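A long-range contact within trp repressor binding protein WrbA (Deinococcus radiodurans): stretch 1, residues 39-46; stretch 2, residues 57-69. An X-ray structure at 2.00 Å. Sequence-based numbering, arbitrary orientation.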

# COMPACT_ATOMS: atom_id res chain seq x y z
N ARG B 39 -18.48 -4.36 -22.88
CA ARG B 39 -19.59 -4.37 -21.92
C ARG B 39 -19.36 -3.30 -20.86
O ARG B 39 -18.35 -3.33 -20.18
N LEU B 40 -20.31 -2.39 -20.73
CA LEU B 40 -20.40 -1.47 -19.61
C LEU B 40 -21.36 -2.05 -18.59
O LEU B 40 -22.53 -2.28 -18.89
N LEU B 41 -20.86 -2.29 -17.38
CA LEU B 41 -21.54 -3.08 -16.35
C LEU B 41 -21.48 -2.38 -15.01
O LEU B 41 -20.40 -2.03 -14.51
N LYS B 42 -22.63 -2.19 -14.39
CA LYS B 42 -22.66 -1.54 -13.08
C LYS B 42 -22.58 -2.57 -11.96
O LYS B 42 -23.08 -3.71 -12.06
N VAL B 43 -21.97 -2.15 -10.86
CA VAL B 43 -21.91 -2.96 -9.67
C VAL B 43 -23.23 -2.82 -8.90
O VAL B 43 -23.69 -1.72 -8.61
N ARG B 44 -23.79 -3.95 -8.52
CA ARG B 44 -25.01 -4.01 -7.72
C ARG B 44 -24.94 -3.10 -6.50
O ARG B 44 -23.96 -3.10 -5.74
N GLU B 45 -26.02 -2.34 -6.33
CA GLU B 45 -26.17 -1.43 -5.22
C GLU B 45 -26.68 -2.20 -4.02
O GLU B 45 -27.70 -2.90 -4.09
N THR B 46 -25.96 -2.10 -2.92
CA THR B 46 -26.36 -2.76 -1.69
C THR B 46 -26.98 -1.82 -0.66
O THR B 46 -27.61 -2.29 0.30
N ALA B 57 -28.51 13.20 -5.80
CA ALA B 57 -27.64 12.75 -6.91
C ALA B 57 -27.51 11.24 -6.91
O ALA B 57 -27.29 10.66 -7.95
N TRP B 58 -27.69 10.61 -5.74
CA TRP B 58 -27.66 9.15 -5.62
C TRP B 58 -28.93 8.53 -6.22
O TRP B 58 -28.85 7.65 -7.08
N LYS B 59 -30.09 8.99 -5.77
CA LYS B 59 -31.36 8.57 -6.39
C LYS B 59 -31.37 8.79 -7.88
O LYS B 59 -31.77 7.90 -8.63
N ALA B 60 -30.94 9.98 -8.30
CA ALA B 60 -30.95 10.33 -9.71
C ALA B 60 -30.06 9.39 -10.51
O ALA B 60 -30.44 8.92 -11.58
N ASN B 61 -28.88 9.10 -9.96
CA ASN B 61 -27.91 8.28 -10.69
C ASN B 61 -28.37 6.86 -10.83
O ASN B 61 -28.18 6.25 -11.87
N ILE B 62 -28.99 6.33 -9.78
CA ILE B 62 -29.54 4.98 -9.86
C ILE B 62 -30.52 4.87 -11.04
O ILE B 62 -30.45 3.93 -11.84
N GLU B 63 -31.41 5.85 -11.18
CA GLU B 63 -32.38 5.87 -12.27
C GLU B 63 -31.66 6.06 -13.60
O GLU B 63 -31.98 5.41 -14.60
N ALA B 64 -30.67 6.95 -13.62
CA ALA B 64 -29.93 7.21 -14.86
C ALA B 64 -29.22 5.96 -15.37
O ALA B 64 -29.07 5.78 -16.58
N MET B 65 -28.81 5.07 -14.44
CA MET B 65 -28.13 3.83 -14.80
C MET B 65 -29.06 2.63 -15.02
O MET B 65 -28.58 1.52 -15.23
N LYS B 66 -30.38 2.85 -15.02
CA LYS B 66 -31.36 1.75 -14.99
C LYS B 66 -31.19 0.68 -16.07
O LYS B 66 -31.38 -0.52 -15.81
N ASP B 67 -30.81 1.11 -17.27
CA ASP B 67 -30.70 0.25 -18.43
C ASP B 67 -29.31 -0.38 -18.53
O ASP B 67 -29.07 -1.25 -19.38
N VAL B 68 -28.39 0.05 -17.67
CA VAL B 68 -27.04 -0.52 -17.62
C VAL B 68 -27.08 -1.86 -16.90
O VAL B 68 -27.52 -1.95 -15.75
N PRO B 69 -26.61 -2.91 -17.56
CA PRO B 69 -26.61 -4.22 -16.92
C PRO B 69 -25.75 -4.31 -15.66
O PRO B 69 -24.72 -3.65 -15.56

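The strongest tie between the two stretches is made by backbone: Lys-42 N donates to Pro-69 O at 2.8 Å, with an N-H...O angle of 159°. The same carbonyl takes a second, softer contact, since Leu-41 CA lies 3.3 Å from Pro-69 O in a CA-H...O approach. This joins the two stretches where Leu-41 and Pro-69 come within 5.2 Å, CA to CA.

Lys-42 also supplies the central side chain. Its CA-to-CB bond points toward the second stretch, and after a p turn at chi1 the remaining torsions are all t, so the side chain runs extended to the carbonyls of Met-65 and Val-68, at the two ends of the turn. There Lys-42 NZ donates to Met-65 O at 3.1 Å and, in a weak hydrogen bond, to Val-68 O at 3.0 Å. Water 1 completes the set: it accepts from Lys-42 NZ at 3.0 Å and donates to Ile-62 O at 2.7 Å, linking the ammonium group to a carbonyl of the helix. The rule here is simple. Met-65 is the first residue to leave helical geometry, a type I turn runs from Met-65 to Val-68, and carbonyls gathered in such a place suit an ammonium group. Met-65 O serves twice, for it also accepts the turn's own bond from Val-68 N at 2.9 Å.

The second polar anchor lies further along, between loop and helix. The CA-to-CB bond of Glu-45 points toward the second stretch, with chi1 t and chi2 p, and its OE2 accepts from Trp-58 NE1 at 3.1 Å, with an angle of 150°. The carboxylate oxygen sits at the edge of the indole, near the ring plane, as an in-plane N-H donor requires. The CA-to-CB bond of Trp-58 points sideways, yet with chi1 t the end of its side chain comes nearer and delivers the donor. OE2 is hydrogen-bonded elsewhere in the structure as well.

Apolar packing fills in around these anchors. The aliphatic part of Lys-42 does double duty: its CB lies 4.0 Å from Val-68 CG1, and its CD lies 4.2 Å from Met-65 CB. Val-68, chi1 t, has its CA-to-CB bond toward the first stretch and sets CG1 3.6 Å from Leu-40 O and 4.3 Å from Leu-40 CG. The CA-to-CB bond of Leu-40 itself points sideways, in a t, p rotamer. Pro-69, its CA-to-CB bond also sideways, brings CD to 3.6 Å from Leu-40 O. The CA-to-CB bond of Leu-41 points away overall, but in its m, t rotamer the end of the side chain returns, placing CD2 4.0 Å from Pro-69 CB. At the helix, Ile-62 (m, t) reaches in with its tip, so that CD1 lies 4.0 Å from Glu-45 CG, beside the carboxylate's polar contact.

In all, 459 Å² is buried, counting both sides, and Lys-42 has the largest covered area of any residue here.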

# COMPACT_ATOMS: atom_id res chain seq x y z
CB ARG B 39 -19.74 -5.72 -21.22
CG ARG B 39 -20.10 -6.82 -22.17
CD ARG B 39 -20.34 -8.13 -21.44
NE ARG B 39 -20.70 -9.17 -22.39
CZ ARG B 39 -20.74 -10.47 -22.12
NH1 ARG B 39 -20.49 -10.93 -20.91
NH2 ARG B 39 -21.07 -11.31 -23.10
CB LEU B 40 -20.91 -0.13 -20.10
CG LEU B 40 -21.19 0.99 -19.10
CD1 LEU B 40 -19.92 1.32 -18.38
CD2 LEU B 40 -21.74 2.21 -19.83
CB LEU B 41 -20.86 -4.44 -16.23
CG LEU B 41 -20.80 -5.26 -17.52
CD1 LEU B 41 -19.69 -6.27 -17.42
CD2 LEU B 41 -22.13 -5.93 -17.80
CB LYS B 42 -23.92 -0.67 -12.94
CG LYS B 42 -25.20 -1.45 -12.80
CD LYS B 42 -26.45 -0.58 -12.80
CE LYS B 42 -27.71 -1.47 -12.66
NZ LYS B 42 -28.93 -0.86 -13.28
CB VAL B 43 -20.69 -2.56 -8.76
CG1 VAL B 43 -20.77 -3.23 -7.40
CG2 VAL B 43 -19.36 -2.90 -9.44
CB ARG B 44 -25.32 -5.43 -7.25
CG ARG B 44 -26.66 -5.55 -6.57
CD ARG B 44 -26.91 -6.91 -5.96
NE ARG B 44 -27.21 -7.88 -7.01
CZ ARG B 44 -27.82 -9.05 -6.81
NH1 ARG B 44 -28.19 -9.43 -5.58
NH2 ARG B 44 -28.05 -9.86 -7.85
CB GLU B 45 -27.15 -0.31 -5.61
CG GLU B 45 -27.42 0.67 -4.53
CD GLU B 45 -26.15 1.34 -4.06
OE1 GLU B 45 -25.62 0.91 -3.02
OE2 GLU B 45 -25.66 2.22 -4.77
CB THR B 46 -25.14 -3.45 -1.04
OG1 THR B 46 -24.14 -2.47 -0.78
CG2 THR B 46 -24.56 -4.50 -1.98
CB ALA B 57 -26.26 13.42 -6.85
CB TRP B 58 -27.49 8.72 -4.17
CG TRP B 58 -27.01 7.30 -3.96
CD1 TRP B 58 -26.97 6.28 -4.89
CD2 TRP B 58 -26.54 6.73 -2.74
NE1 TRP B 58 -26.48 5.14 -4.31
CE2 TRP B 58 -26.22 5.37 -2.99
CE3 TRP B 58 -26.38 7.23 -1.44
CZ2 TRP B 58 -25.72 4.52 -2.00
CZ3 TRP B 58 -25.87 6.37 -0.46
CH2 TRP B 58 -25.56 5.03 -0.75
CB LYS B 59 -32.56 9.31 -5.81
CG LYS B 59 -33.04 8.74 -4.52
CD LYS B 59 -34.34 9.36 -4.10
CE LYS B 59 -35.51 8.50 -4.47
NZ LYS B 59 -36.75 9.25 -4.20
CB ALA B 60 -30.51 11.76 -9.90
CB ASN B 61 -26.53 8.31 -10.03
CG ASN B 61 -25.50 7.54 -10.83
OD1 ASN B 61 -25.29 7.79 -12.02
ND2 ASN B 61 -24.83 6.61 -10.17
CB ILE B 62 -30.14 4.55 -8.50
CG1 ILE B 62 -28.96 4.27 -7.53
CG2 ILE B 62 -31.00 3.34 -8.63
CD1 ILE B 62 -29.35 3.83 -6.17
CB GLU B 63 -33.41 6.99 -12.04
CG GLU B 63 -34.45 7.15 -13.15
CD GLU B 63 -35.34 5.93 -13.29
OE1 GLU B 63 -35.53 5.21 -12.29
OE2 GLU B 63 -35.84 5.69 -14.41
CB ALA B 64 -28.95 8.34 -14.66
CB MET B 65 -27.09 3.47 -13.73
CG MET B 65 -25.93 4.44 -13.60
SD MET B 65 -24.70 3.83 -12.39
CE MET B 65 -25.65 3.61 -10.91
CB LYS B 66 -32.79 2.31 -15.04
CG LYS B 66 -33.90 1.24 -14.90
CD LYS B 66 -35.27 1.90 -14.62
CE LYS B 66 -36.44 0.96 -14.92
NZ LYS B 66 -37.71 1.73 -15.23
CB ASP B 67 -31.00 1.06 -19.70
CG ASP B 67 -32.43 1.63 -19.71
OD1 ASP B 67 -32.61 2.84 -19.98
OD2 ASP B 67 -33.35 0.86 -19.40
CB VAL B 68 -26.02 0.44 -16.93
CG1 VAL B 68 -24.63 -0.17 -16.85
CG2 VAL B 68 -25.93 1.75 -17.67
CB PRO B 69 -26.06 -5.16 -17.99
CG PRO B 69 -26.06 -4.43 -19.24
CD PRO B 69 -26.04 -2.97 -18.92
O HOH W 1 -29.41 1.46 -11.51